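Local coordinates for uncharacterized protein (Burkholderia cenocepacia, PDB 6ANS), which is of unknown function but belongs to the DUF1214 family and combines several beta sheets with long helices, at residues A[119-124]-A[175-180]; A[133-138]-A[271-276]; A[150-155]-A[186-191]; A[170-175]-A[180-185]. One frame throughout, in Å; residues are numbered along the deposited sequence.

Interactions 1 and 4 share the sheet of strands 122-125, 167-173 and 181-183, their centres only about 4 Å apart, yet their chemistry differs. Interaction 4 is a parallel backbone pairing with a buried apolar face, whereas interaction 1 is a salt bridge on the surface. Interaction 3 is buried and reduces to two threonine hydroxyls at one end of a neighbouring antiparallel sheet. Interaction 2, partly buried and closest to the centre of the chain, ties that same antiparallel sheet to a distant loop through hydroxyl, carboxylate and amide groups. T138, on the strand of interaction 2, bonds to T152 of interaction 3 and R183 of interaction 4, so the two sheets meet there.

Interaction 1 of 4, residues A[119-124]-A[175-180]; sequences RCEYRV and TPRAGN
R177 grips E121 side-on in a salt bridge, NE and NH2 of its guanidinium both closing on the single oxygen OE2. From CB the arginine chain sets CG beside its own backbone N and then folds about the CB-CG bond (chi2 -60°), which turns the chain back along the loop before it straightens toward NE. NE is the first atom to meet the glutamate, 3.0 Å from E121 OE2. CZ follows at 3.3 Å from the same oxygen, and NH2 makes the shortest approach, 2.7 Å from E121 OE2. That oxygen lies close to the guanidinium plane, at its edge, and is approached on its syn side. The carboxylate is turned 70° from the guanidinium, so the two groups do not form the flat, paired arrangement in which each oxygen takes its own nitrogen. Over the centre of one guanidinium face lies the methyl CG2 of T175, 3.6 Å above the plane. S173 OG also lies very close to E121 OE2, probably as a third donor, though the approach is too short to be taken at face value. Long, flexible charged chains suit this surface site because they can span backbones whose nearest CA atoms, those of E121 and T175, are 8.4 Å apart. E121 and strand 122-125 lie in the middle of the mixed sheet, between strands 167-173 and 207-212. R177 belongs to the loop that leaves strand 167-173 and returns to begin the edge strand 181-183, and its charge fastens that loop to E121 beside strand 122-125.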
loop_
_atom_site.group_PDB
_atom_site.type_symbol
_atom_site.label_atom_id
_atom_site.label_comp_id
_atom_site.label_asym_id
_atom_site.label_seq_id
_atom_site.Cartn_x
_atom_site.Cartn_y
_atom_site.Cartn_z
ATOM N N ARG A 119 17.729 -20.214 4.120
ATOM C CA ARG A 119 18.562 -20.883 5.106
ATOM C C ARG A 119 17.904 -20.966 6.477
ATOM O O ARG A 119 18.467 -21.582 7.384
ATOM C CB ARG A 119 19.905 -20.162 5.216
ATOM C CG ARG A 119 20.680 -20.108 3.896
ATOM C CD ARG A 119 21.816 -19.108 3.980
ATOM N NE ARG A 119 21.328 -17.761 4.258
ATOM C CZ ARG A 119 22.122 -16.707 4.428
ATOM N NH1 ARG A 119 23.441 -16.854 4.356
ATOM N NH2 ARG A 119 21.606 -15.511 4.684
ATOM N N CYS A 120 16.731 -20.368 6.647
ATOM C CA CYS A 120 16.019 -20.335 7.913
ATOM C C CYS A 120 14.737 -21.151 7.782
ATOM O O CYS A 120 14.451 -21.722 6.729
ATOM C CB CYS A 120 15.744 -18.875 8.316
ATOM S SG CYS A 120 17.282 -17.866 8.350
ATOM N N GLU A 121 13.951 -21.202 8.855
ATOM C CA GLU A 121 12.691 -21.937 8.834
ATOM C C GLU A 121 11.541 -21.039 9.276
ATOM O O GLU A 121 11.714 -20.179 10.146
ATOM C CB GLU A 121 12.786 -23.171 9.722
ATOM C CG GLU A 121 13.895 -24.135 9.281
ATOM C CD GLU A 121 13.843 -25.449 10.043
ATOM O OE1 GLU A 121 13.800 -25.404 11.288
ATOM O OE2 GLU A 121 13.823 -26.517 9.399
ATOM N N TYR A 122 10.369 -21.242 8.676
ATOM C CA TYR A 122 9.212 -20.386 8.890
ATOM C C TYR A 122 7.967 -21.227 9.142
ATOM O O TYR A 122 7.810 -22.332 8.606
ATOM C CB TYR A 122 8.974 -19.448 7.679
ATOM C CG TYR A 122 10.165 -18.552 7.422
ATOM C CD1 TYR A 122 10.226 -17.263 7.941
ATOM C CD2 TYR A 122 11.247 -19.015 6.688
ATOM C CE1 TYR A 122 11.332 -16.455 7.711
ATOM C CE2 TYR A 122 12.361 -18.227 6.458
ATOM C CZ TYR A 122 12.402 -16.953 6.969
ATOM O OH TYR A 122 13.512 -16.187 6.736
ATOM N N ARG A 123 7.084 -20.675 9.958
ATOM C CA ARG A 123 5.762 -21.232 10.217
ATOM C C ARG A 123 4.714 -20.285 9.645
ATOM O O ARG A 123 4.719 -19.086 9.955
ATOM C CB ARG A 123 5.540 -21.408 11.719
ATOM C CG ARG A 123 4.581 -22.497 12.092
ATOM C CD ARG A 123 4.226 -22.438 13.581
ATOM N NE ARG A 123 5.366 -22.069 14.416
ATOM C CZ ARG A 123 6.267 -22.927 14.883
ATOM N NH1 ARG A 123 6.172 -24.224 14.593
ATOM N NH2 ARG A 123 7.263 -22.488 15.642
ATOM N N VAL A 124 3.834 -20.810 8.800
ATOM C CA VAL A 124 2.668 -20.085 8.308
ATOM C C VAL A 124 1.452 -20.663 9.013
ATOM O O VAL A 124 1.212 -21.877 8.942
ATOM C CB VAL A 124 2.518 -20.187 6.784
ATOM C CG1 VAL A 124 1.234 -19.500 6.345
ATOM C CG2 VAL A 124 3.729 -19.577 6.085
ATOM N N THR A 175 15.072 -28.062 5.150
ATOM C CA THR A 175 15.157 -29.351 5.811
ATOM C C THR A 175 13.797 -30.042 5.777
ATOM O O THR A 175 12.787 -29.419 6.112
ATOM C CB THR A 175 15.623 -29.191 7.253
ATOM O OG1 THR A 175 16.886 -28.518 7.269
ATOM C CG2 THR A 175 15.799 -30.553 7.908
ATOM N N PRO A 176 13.727 -31.305 5.361
ATOM C CA PRO A 176 12.428 -31.990 5.311
ATOM C C PRO A 176 11.792 -32.081 6.693
ATOM O O PRO A 176 12.439 -32.453 7.675
ATOM C CB PRO A 176 12.776 -33.374 4.755
ATOM C CG PRO A 176 14.106 -33.190 4.064
ATOM C CD PRO A 176 14.827 -32.146 4.858
ATOM N N ARG A 177 10.505 -31.746 6.750
ATOM C CA ARG A 177 9.696 -31.813 7.963
ATOM C C ARG A 177 8.439 -32.633 7.685
ATOM O O ARG A 177 7.999 -32.771 6.540
ATOM C CB ARG A 177 9.292 -30.413 8.474
ATOM C CG ARG A 177 10.453 -29.451 8.816
ATOM C CD ARG A 177 11.380 -29.982 9.925
ATOM N NE ARG A 177 12.551 -29.118 10.126
ATOM C CZ ARG A 177 13.681 -29.495 10.730
ATOM N NH1 ARG A 177 13.820 -30.736 11.191
ATOM N NH2 ARG A 177 14.688 -28.635 10.856
ATOM N N ALA A 178 7.864 -33.193 8.744
ATOM C CA ALA A 178 6.571 -33.844 8.599
ATOM C C ALA A 178 5.457 -32.797 8.490
ATOM O O ALA A 178 5.674 -31.592 8.647
ATOM C CB ALA A 178 6.312 -34.791 9.769
ATOM N N GLY A 179 4.248 -33.272 8.203
ATOM C CA GLY A 179 3.103 -32.382 8.105
ATOM C C GLY A 179 3.116 -31.592 6.803
ATOM O O GLY A 179 3.547 -32.075 5.752
ATOM N N ASN A 180 2.634 -30.354 6.887
ATOM C CA ASN A 180 2.529 -29.482 5.721
ATOM C C ASN A 180 3.876 -28.780 5.533
ATOM O O ASN A 180 4.099 -27.671 6.009
ATOM C CB ASN A 180 1.383 -28.491 5.898
ATOM C CG ASN A 180 0.031 -29.173 6.052
ATOM O OD1 ASN A 180 -0.286 -30.104 5.319
ATOM N ND2 ASN A 180 -0.771 -28.712 7.012
#

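Interaction 2 of 4, residues A[133-138]-A[271-276]; sequences YLSFGT and GGDPNI
Y133 and S135, two residues apart on the extended strand 133-138, face a loop in which D273 to I276 form a type I beta turn, closed by I276 N to D273 O at 2.9 Å. The turn is also an Asx turn: N275 N donates to D273 OD1 at 2.7 Å, meeting that oxygen nearly along its C-O axis. Aspartate suits this position because one carboxylate oxygen can hold the loop while the other reaches the sheet. Alternation along the strand sends L134 and F136 to the opposite side, and F136 there packs on I170. The Y133 ring is carried out toward the loop with CG opposite its backbone N (chi1 -173°), and its hydroxyl donates to D273 OD2 at 2.6 Å. The same hydroxyl accepts from N275 ND2 at 2.9 Å, in a nearly straight bond lying in the amide plane, although ring and amide are themselves 80° apart. Tyrosine thus provides the length to reach the turn and an oxygen able to give and to take. N275 ND2 also serves D156, and its OD1 is met by K158, so the amide is fixed from both ends. The contact joins the antiparallel sheet of strand 133-140 to the lead-in of strand 276-284, which belongs to another sheet. A phosphate ion, probably from crystallisation, lies about 5 Å from the D273 side chain. S135 OG completes the network, donating to D273 OD2 at 2.7 Å from above the carboxylate plane, on the opposite face from Y133 OH.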
loop_
_atom_site.group_PDB
_atom_site.type_symbol
_atom_site.label_atom_id
_atom_site.label_comp_id
_atom_site.label_asym_id
_atom_site.label_seq_id
_atom_site.Cartn_x
_atom_site.Cartn_y
_atom_site.Cartn_z
ATOM N N TYR A 133 -9.718 -22.420 -3.630
ATOM C CA TYR A 133 -8.373 -22.608 -4.160
ATOM C C TYR A 133 -7.355 -21.782 -3.377
ATOM O O TYR A 133 -7.496 -20.561 -3.249
ATOM C CB TYR A 133 -8.291 -22.284 -5.651
ATOM C CG TYR A 133 -6.934 -22.656 -6.237
ATOM C CD1 TYR A 133 -5.861 -21.755 -6.192
ATOM C CD2 TYR A 133 -6.715 -23.907 -6.805
ATOM C CE1 TYR A 133 -4.610 -22.089 -6.708
ATOM C CE2 TYR A 133 -5.466 -24.257 -7.327
ATOM C CZ TYR A 133 -4.417 -23.342 -7.270
ATOM O OH TYR A 133 -3.185 -23.682 -7.772
ATOM N N LEU A 134 -6.316 -22.459 -2.887
ATOM C CA LEU A 134 -5.269 -21.871 -2.059
ATOM C C LEU A 134 -3.955 -22.564 -2.392
ATOM O O LEU A 134 -3.867 -23.790 -2.264
ATOM C CB LEU A 134 -5.615 -22.056 -0.579
ATOM C CG LEU A 134 -4.538 -21.658 0.418
ATOM C CD1 LEU A 134 -4.348 -20.154 0.344
ATOM C CD2 LEU A 134 -4.956 -22.094 1.820
ATOM N N SER A 135 -2.944 -21.813 -2.854
ATOM C CA SER A 135 -1.666 -22.435 -3.171
ATOM C C SER A 135 -0.525 -21.629 -2.569
ATOM O O SER A 135 -0.647 -20.420 -2.342
ATOM C CB SER A 135 -1.479 -22.629 -4.690
ATOM O OG SER A 135 -1.205 -21.413 -5.359
ATOM N N PHE A 136 0.571 -22.332 -2.276
ATOM C CA PHE A 136 1.764 -21.761 -1.661
ATOM C C PHE A 136 2.964 -22.125 -2.518
ATOM O O PHE A 136 3.277 -23.305 -2.656
ATOM C CB PHE A 136 1.983 -22.285 -0.236
ATOM C CG PHE A 136 0.829 -22.038 0.710
ATOM C CD1 PHE A 136 0.795 -20.903 1.499
ATOM C CD2 PHE A 136 -0.210 -22.960 0.824
ATOM C CE1 PHE A 136 -0.268 -20.676 2.376
ATOM C CE2 PHE A 136 -1.261 -22.743 1.699
ATOM C CZ PHE A 136 -1.287 -21.599 2.477
ATOM N N GLY A 137 3.647 -21.132 -3.065
ATOM C CA GLY A 137 4.879 -21.354 -3.809
ATOM C C GLY A 137 6.059 -20.645 -3.173
ATOM O O GLY A 137 5.951 -19.484 -2.775
ATOM N N THR A 138 7.190 -21.340 -3.079
ATOM C CA THR A 138 8.415 -20.649 -2.710
ATOM C C THR A 138 9.236 -20.401 -3.968
ATOM O O THR A 138 9.196 -21.186 -4.914
ATOM C CB THR A 138 9.214 -21.408 -1.643
ATOM O OG1 THR A 138 9.636 -22.677 -2.138
ATOM C CG2 THR A 138 8.350 -21.599 -0.383
ATOM N N GLY A 271 7.236 -17.186 -12.169
ATOM C CA GLY A 271 6.473 -17.228 -10.939
ATOM C C GLY A 271 5.059 -17.731 -11.081
ATOM O O GLY A 271 4.253 -17.518 -10.166
ATOM N N GLY A 272 4.737 -18.396 -12.185
ATOM C CA GLY A 272 3.427 -18.979 -12.351
ATOM C C GLY A 272 3.142 -20.058 -11.320
ATOM O O GLY A 272 3.999 -20.519 -10.566
ATOM N N ASP A 273 1.885 -20.467 -11.304
ATOM C CA ASP A 273 1.423 -21.526 -10.422
ATOM C C ASP A 273 1.410 -22.815 -11.226
ATOM O O ASP A 273 0.756 -22.854 -12.280
ATOM C CB ASP A 273 0.026 -21.191 -9.882
ATOM C CG ASP A 273 -0.579 -22.300 -8.987
ATOM O OD1 ASP A 273 -0.393 -23.497 -9.280
ATOM O OD2 ASP A 273 -1.285 -21.962 -8.001
ATOM N N PRO A 274 2.087 -23.877 -10.780
ATOM C CA PRO A 274 2.201 -25.093 -11.612
ATOM C C PRO A 274 0.900 -25.846 -11.834
ATOM O O PRO A 274 0.913 -26.791 -12.636
ATOM C CB PRO A 274 3.200 -25.961 -10.835
ATOM C CG PRO A 274 3.085 -25.493 -9.426
ATOM C CD PRO A 274 2.863 -23.995 -9.536
ATOM N N ASN A 275 -0.203 -25.488 -11.153
ATOM C CA ASN A 275 -1.515 -26.039 -11.483
ATOM C C ASN A 275 -2.161 -25.367 -12.675
ATOM O O ASN A 275 -3.193 -25.850 -13.149
ATOM C CB ASN A 275 -2.501 -25.915 -10.312
ATOM C CG ASN A 275 -2.209 -26.890 -9.210
ATOM O OD1 ASN A 275 -1.777 -28.019 -9.461
ATOM N ND2 ASN A 275 -2.445 -26.468 -7.978
ATOM N N ILE A 276 -1.587 -24.284 -13.178
ATOM C CA ILE A 276 -2.269 -23.415 -14.121
ATOM C C ILE A 276 -1.669 -23.595 -15.505
ATOM O O ILE A 276 -0.443 -23.605 -15.671
ATOM C CB ILE A 276 -2.189 -21.946 -13.681
ATOM C CG1 ILE A 276 -2.720 -21.810 -12.251
ATOM C CG2 ILE A 276 -2.960 -21.080 -14.652
ATOM C CD1 ILE A 276 -2.850 -20.366 -11.800
#

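Interaction 3 of 4, residues A[150-155]-A[186-191]; sequences LQTGFL and PDTNAL
A buried hydrogen bond between two threonine hydroxyls, T152 OG1 and T188 OG1, joins strands 151-155 and 188-196 across the end of the strand that separates them. Both strands belong to one antiparallel sheet, and 133-140 runs between them, so their backbones do not pair; the nearest CA atoms, those of T152 and T188, are 6.7 Å apart. The two oxygens, T152 OG1 and T188 OG1, meet at 2.8 Å. T152 holds OG1 between its backbone N and carbonyl carbon (chi1 52°), which turns the hydroxyl toward T188, whereas T188 keeps OG1 beside its own N. Methyl groups close round the bond: T152 CG2 lies 3.4 Å from T188 OG1, and T188 CG2 lies 3.7 Å from T152 OG1. Threonine suits both places, combining a beta-branched form at home in strands with a short hydroxyl and a methyl for packing. Close by, N189 and A190 both face Q139 in a classic beta bulge, an irregularity in the pairing with the middle strand. T152 OG1 also bonds to T138 OG1, while T188 OG1 takes the backbone N-H of E185 in the loop just before it. Because a hydroxyl can donate once and still accept, the three threonines form a continuous chain of bonds from the middle strand to that loop, which lets polar oxygens be buried without charge.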
loop_
_atom_site.group_PDB
_atom_site.type_symbol
_atom_site.label_atom_id
_atom_site.label_comp_id
_atom_site.label_asym_id
_atom_site.label_seq_id
_atom_site.Cartn_x
_atom_site.Cartn_y
_atom_site.Cartn_z
ATOM N N LEU A 150 11.975 -18.278 -10.335
ATOM C CA LEU A 150 11.985 -19.732 -10.388
ATOM C C LEU A 150 11.462 -20.334 -9.089
ATOM O O LEU A 150 11.780 -19.868 -7.993
ATOM C CB LEU A 150 13.406 -20.224 -10.674
ATOM C CG LEU A 150 13.994 -19.767 -12.011
ATOM C CD1 LEU A 150 15.486 -20.100 -12.096
ATOM C CD2 LEU A 150 13.237 -20.439 -13.152
ATOM N N GLN A 151 10.660 -21.385 -9.224
ATOM C CA GLN A 151 10.009 -22.000 -8.078
ATOM C C GLN A 151 10.914 -23.026 -7.416
ATOM O O GLN A 151 11.593 -23.799 -8.090
ATOM C CB GLN A 151 8.698 -22.664 -8.513
ATOM C CG GLN A 151 7.852 -23.170 -7.374
ATOM C CD GLN A 151 6.390 -23.244 -7.745
ATOM O OE1 GLN A 151 5.934 -24.233 -8.337
ATOM N NE2 GLN A 151 5.641 -22.194 -7.410
ATOM N N THR A 152 10.889 -23.057 -6.087
ATOM C CA THR A 152 11.645 -24.041 -5.327
ATOM C C THR A 152 10.774 -25.021 -4.537
ATOM O O THR A 152 11.283 -26.062 -4.119
ATOM C CB THR A 152 12.614 -23.339 -4.360
ATOM O OG1 THR A 152 11.895 -22.378 -3.563
ATOM C CG2 THR A 152 13.728 -22.645 -5.128
ATOM N N GLY A 153 9.488 -24.738 -4.346
ATOM C CA GLY A 153 8.590 -25.632 -3.629
ATOM C C GLY A 153 7.160 -25.226 -3.904
ATOM O O GLY A 153 6.886 -24.132 -4.406
ATOM N N PHE A 154 6.239 -26.122 -3.564
ATOM C CA PHE A 154 4.846 -25.891 -3.902
ATOM C C PHE A 154 3.949 -26.730 -3.005
ATOM O O PHE A 154 4.264 -27.879 -2.706
ATOM C CB PHE A 154 4.559 -26.211 -5.378
ATOM C CG PHE A 154 3.148 -25.910 -5.775
ATOM C CD1 PHE A 154 2.767 -24.608 -6.087
ATOM C CD2 PHE A 154 2.192 -26.917 -5.806
ATOM C CE1 PHE A 154 1.446 -24.315 -6.440
ATOM C CE2 PHE A 154 0.885 -26.641 -6.159
ATOM C CZ PHE A 154 0.505 -25.331 -6.477
ATOM N N LEU A 155 2.837 -26.142 -2.576
ATOM C CA LEU A 155 1.845 -26.868 -1.794
ATOM C C LEU A 155 0.472 -26.285 -2.087
ATOM O O LEU A 155 0.300 -25.062 -2.048
ATOM C CB LEU A 155 2.158 -26.774 -0.295
ATOM C CG LEU A 155 1.187 -27.359 0.720
ATOM C CD1 LEU A 155 1.142 -28.863 0.603
ATOM C CD2 LEU A 155 1.582 -26.949 2.134
ATOM N N PRO A 186 18.539 -23.006 -0.197
ATOM C CA PRO A 186 19.258 -21.862 0.396
ATOM C C PRO A 186 18.995 -20.532 -0.305
ATOM O O PRO A 186 18.912 -19.495 0.366
ATOM C CB PRO A 186 20.733 -22.286 0.271
ATOM C CG PRO A 186 20.683 -23.798 0.349
ATOM C CD PRO A 186 19.390 -24.210 -0.313
ATOM N N ASP A 187 18.866 -20.534 -1.632
ATOM C CA ASP A 187 18.622 -19.323 -2.404
ATOM C C ASP A 187 17.161 -18.895 -2.420
ATOM O O ASP A 187 16.861 -17.836 -2.977
ATOM C CB ASP A 187 19.091 -19.510 -3.850
ATOM C CG ASP A 187 20.587 -19.351 -4.007
ATOM O OD1 ASP A 187 21.269 -18.990 -3.023
ATOM O OD2 ASP A 187 21.085 -19.598 -5.126
ATOM N N THR A 188 16.248 -19.703 -1.880
ATOM C CA THR A 188 14.851 -19.299 -1.831
ATOM C C THR A 188 14.748 -17.979 -1.088
ATOM O O THR A 188 15.379 -17.794 -0.045
ATOM C CB THR A 188 14.002 -20.359 -1.129
ATOM O OG1 THR A 188 14.011 -21.569 -1.895
ATOM C CG2 THR A 188 12.562 -19.855 -0.944
ATOM N N ASN A 189 13.966 -17.051 -1.637
ATOM C CA ASN A 189 13.820 -15.746 -0.998
ATOM C C ASN A 189 12.393 -15.222 -0.936
ATOM O O ASN A 189 12.193 -14.107 -0.439
ATOM C CB ASN A 189 14.720 -14.701 -1.702
ATOM C CG ASN A 189 14.348 -14.485 -3.165
ATOM O OD1 ASN A 189 13.229 -14.782 -3.611
ATOM N ND2 ASN A 189 15.307 -13.991 -3.932
ATOM N N ALA A 190 11.399 -15.967 -1.421
ATOM C CA ALA A 190 10.023 -15.485 -1.383
ATOM C C ALA A 190 9.035 -16.636 -1.210
ATOM O O ALA A 190 9.261 -17.759 -1.671
ATOM C CB ALA A 190 9.656 -14.711 -2.649
ATOM N N LEU A 191 7.925 -16.324 -0.555
ATOM C CA LEU A 191 6.755 -17.177 -0.515
ATOM C C LEU A 191 5.621 -16.429 -1.198
ATOM O O LEU A 191 5.299 -15.297 -0.817
ATOM C CB LEU A 191 6.377 -17.532 0.921
ATOM C CG LEU A 191 4.960 -18.105 1.055
ATOM C CD1 LEU A 191 4.879 -19.520 0.471
ATOM C CD2 LEU A 191 4.510 -18.067 2.507
#

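Interaction 4 of 4, residues A[170-175]-A[180-185]; sequences IVLSAT and NWVRME
The parallel edge of a mixed sheet is made here, where strand 181-183 pairs with strand 167-173 after the loop between them has carried the chain back to the same starting end. The short axes lie 4.8 Å apart. V171 is held by both its N and its O, N donating to N180 O at 2.8 Å and O accepting from V182 N at 2.8 Å; S173 N then reaches V182 O at a longer 3.2 Å. The last bond of the series is less regular: M184 N comes to S173 O, 3.1 Å away, from above the carbonyl plane. The indole NE1 of W181 meets S173 O from the other face at 2.8 Å, close to its own ring plane. A chi1 of 167° carries the indole away from its own N and over toward the neighbouring strand. The buried face is apolar: I170 CG2 touches V182 CG2 at 3.6 Å, L172 lies alongside V182, and the selenium of M184, a selenomethionine, rests on L172 CB. Beta-branched I170 and V182 suit the strands, while L172 and M184 add longer apolar chains to this layer, which also meets L155 and T138 of the adjacent sheet. S173 OG takes T175 N in an ST turn. With a side-chain donor added to a carbonyl already taken by the last backbone bond, two bonds hold the end of the pairing and the indole N-H is satisfied.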
loop_
_atom_site.group_PDB
_atom_site.type_symbol
_atom_site.label_atom_id
_atom_site.label_comp_id
_atom_site.label_asym_id
_atom_site.label_seq_id
_atom_site.Cartn_x
_atom_site.Cartn_y
_atom_site.Cartn_z
ATOM N N ILE A 170 1.752 -24.577 8.464
ATOM C CA ILE A 170 2.601 -24.849 7.311
ATOM C C ILE A 170 4.030 -24.458 7.653
ATOM O O ILE A 170 4.263 -23.359 8.166
ATOM C CB ILE A 170 2.099 -24.095 6.067
ATOM C CG1 ILE A 170 0.726 -24.629 5.663
ATOM C CG2 ILE A 170 3.084 -24.178 4.923
ATOM C CD1 ILE A 170 -0.019 -23.726 4.765
ATOM N N VAL A 171 4.990 -25.343 7.369
ATOM C CA VAL A 171 6.392 -25.081 7.657
ATOM C C VAL A 171 7.155 -24.944 6.345
ATOM O O VAL A 171 7.047 -25.795 5.451
ATOM C CB VAL A 171 7.015 -26.165 8.549
ATOM C CG1 VAL A 171 8.467 -25.815 8.836
ATOM C CG2 VAL A 171 6.244 -26.278 9.843
ATOM N N LEU A 172 7.910 -23.862 6.235
ATOM C CA LEU A 172 8.809 -23.608 5.126
ATOM C C LEU A 172 10.209 -23.961 5.612
ATOM O O LEU A 172 10.662 -23.435 6.634
ATOM C CB LEU A 172 8.730 -22.138 4.706
ATOM C CG LEU A 172 7.644 -21.631 3.757
ATOM C CD1 LEU A 172 6.280 -22.157 4.094
ATOM C CD2 LEU A 172 7.642 -20.071 3.760
ATOM N N SER A 173 10.890 -24.847 4.896
ATOM C CA SER A 173 12.225 -25.218 5.336
ATOM C C SER A 173 12.976 -25.887 4.197
ATOM O O SER A 173 12.384 -26.581 3.365
ATOM C CB SER A 173 12.170 -26.157 6.547
ATOM O OG SER A 173 13.471 -26.384 7.052
ATOM N N ALA A 174 14.291 -25.673 4.169
ATOM C CA ALA A 174 15.112 -26.486 3.287
ATOM C C ALA A 174 15.311 -27.885 3.856
ATOM O O ALA A 174 15.676 -28.800 3.114
ATOM C CB ALA A 174 16.463 -25.812 3.040
ATOM N N THR A 175 15.072 -28.062 5.150
ATOM C CA THR A 175 15.157 -29.351 5.811
ATOM C C THR A 175 13.797 -30.042 5.777
ATOM O O THR A 175 12.787 -29.419 6.112
ATOM C CB THR A 175 15.623 -29.191 7.253
ATOM O OG1 THR A 175 16.886 -28.518 7.269
ATOM C CG2 THR A 175 15.799 -30.553 7.908
ATOM N N ASN A 180 2.634 -30.354 6.887
ATOM C CA ASN A 180 2.529 -29.482 5.721
ATOM C C ASN A 180 3.876 -28.780 5.533
ATOM O O ASN A 180 4.099 -27.671 6.009
ATOM C CB ASN A 180 1.383 -28.491 5.898
ATOM C CG ASN A 180 0.031 -29.173 6.052
ATOM O OD1 ASN A 180 -0.286 -30.104 5.319
ATOM N ND2 ASN A 180 -0.771 -28.712 7.012
ATOM N N TRP A 181 4.789 -29.430 4.825
ATOM C CA TRP A 181 6.121 -28.885 4.578
ATOM C C TRP A 181 6.176 -28.356 3.155
ATOM O O TRP A 181 5.818 -29.070 2.215
ATOM C CB TRP A 181 7.196 -29.955 4.792
ATOM C CG TRP A 181 8.565 -29.609 4.283
ATOM C CD1 TRP A 181 9.304 -28.498 4.570
ATOM C CD2 TRP A 181 9.353 -30.383 3.357
ATOM N NE1 TRP A 181 10.515 -28.549 3.902
ATOM C CE2 TRP A 181 10.559 -29.684 3.142
ATOM C CE3 TRP A 181 9.155 -31.607 2.705
ATOM C CZ2 TRP A 181 11.561 -30.162 2.295
ATOM C CZ3 TRP A 181 10.147 -32.078 1.864
ATOM C CH2 TRP A 181 11.337 -31.356 1.668
ATOM N N VAL A 182 6.611 -27.106 3.003
ATOM C CA VAL A 182 6.882 -26.506 1.700
ATOM C C VAL A 182 8.392 -26.385 1.574
ATOM O O VAL A 182 9.045 -25.740 2.405
ATOM C CB VAL A 182 6.219 -25.127 1.532
ATOM C CG1 VAL A 182 6.420 -24.630 0.096
ATOM C CG2 VAL A 182 4.757 -25.161 1.903
ATOM N N ARG A 183 8.939 -26.973 0.518
ATOM C CA ARG A 183 10.381 -27.010 0.328
ATOM C C ARG A 183 10.965 -25.627 0.022
ATOM O O ARG A 183 10.360 -24.818 -0.683
ATOM C CB ARG A 183 10.697 -27.992 -0.808
ATOM C CG ARG A 183 12.075 -27.916 -1.362
ATOM C CD ARG A 183 12.218 -28.917 -2.519
ATOM N NE ARG A 183 13.612 -29.123 -2.855
ATOM C CZ ARG A 183 14.286 -28.382 -3.725
ATOM N NH1 ARG A 183 13.684 -27.387 -4.366
ATOM N NH2 ARG A 183 15.553 -28.651 -3.967
HETATM N N MSE A 184 12.153 -25.365 0.559
HETATM C CA MSE A 184 12.975 -24.236 0.135
HETATM C C MSE A 184 14.375 -24.725 -0.203
HETATM O O MSE A 184 14.778 -25.774 0.250
HETATM C CB MSE A 184 13.076 -23.163 1.225
HETATM C CG MSE A 184 11.753 -22.529 1.606
HETATM SE SE MSE A 184 12.003 -20.905 2.668
HETATM C CE MSE A 184 12.746 -21.675 4.280
ATOM N N GLU A 185 15.106 -23.946 -0.984
ATOM C CA GLU A 185 16.542 -24.067 -1.158
ATOM C C GLU A 185 17.231 -22.909 -0.440
ATOM O O GLU A 185 16.582 -21.926 -0.062
ATOM C CB GLU A 185 16.913 -24.039 -2.650
ATOM C CG GLU A 185 16.256 -25.129 -3.469
ATOM C CD GLU A 185 16.415 -24.914 -4.963
ATOM O OE1 GLU A 185 17.172 -24.010 -5.360
ATOM O OE2 GLU A 185 15.775 -25.659 -5.736
#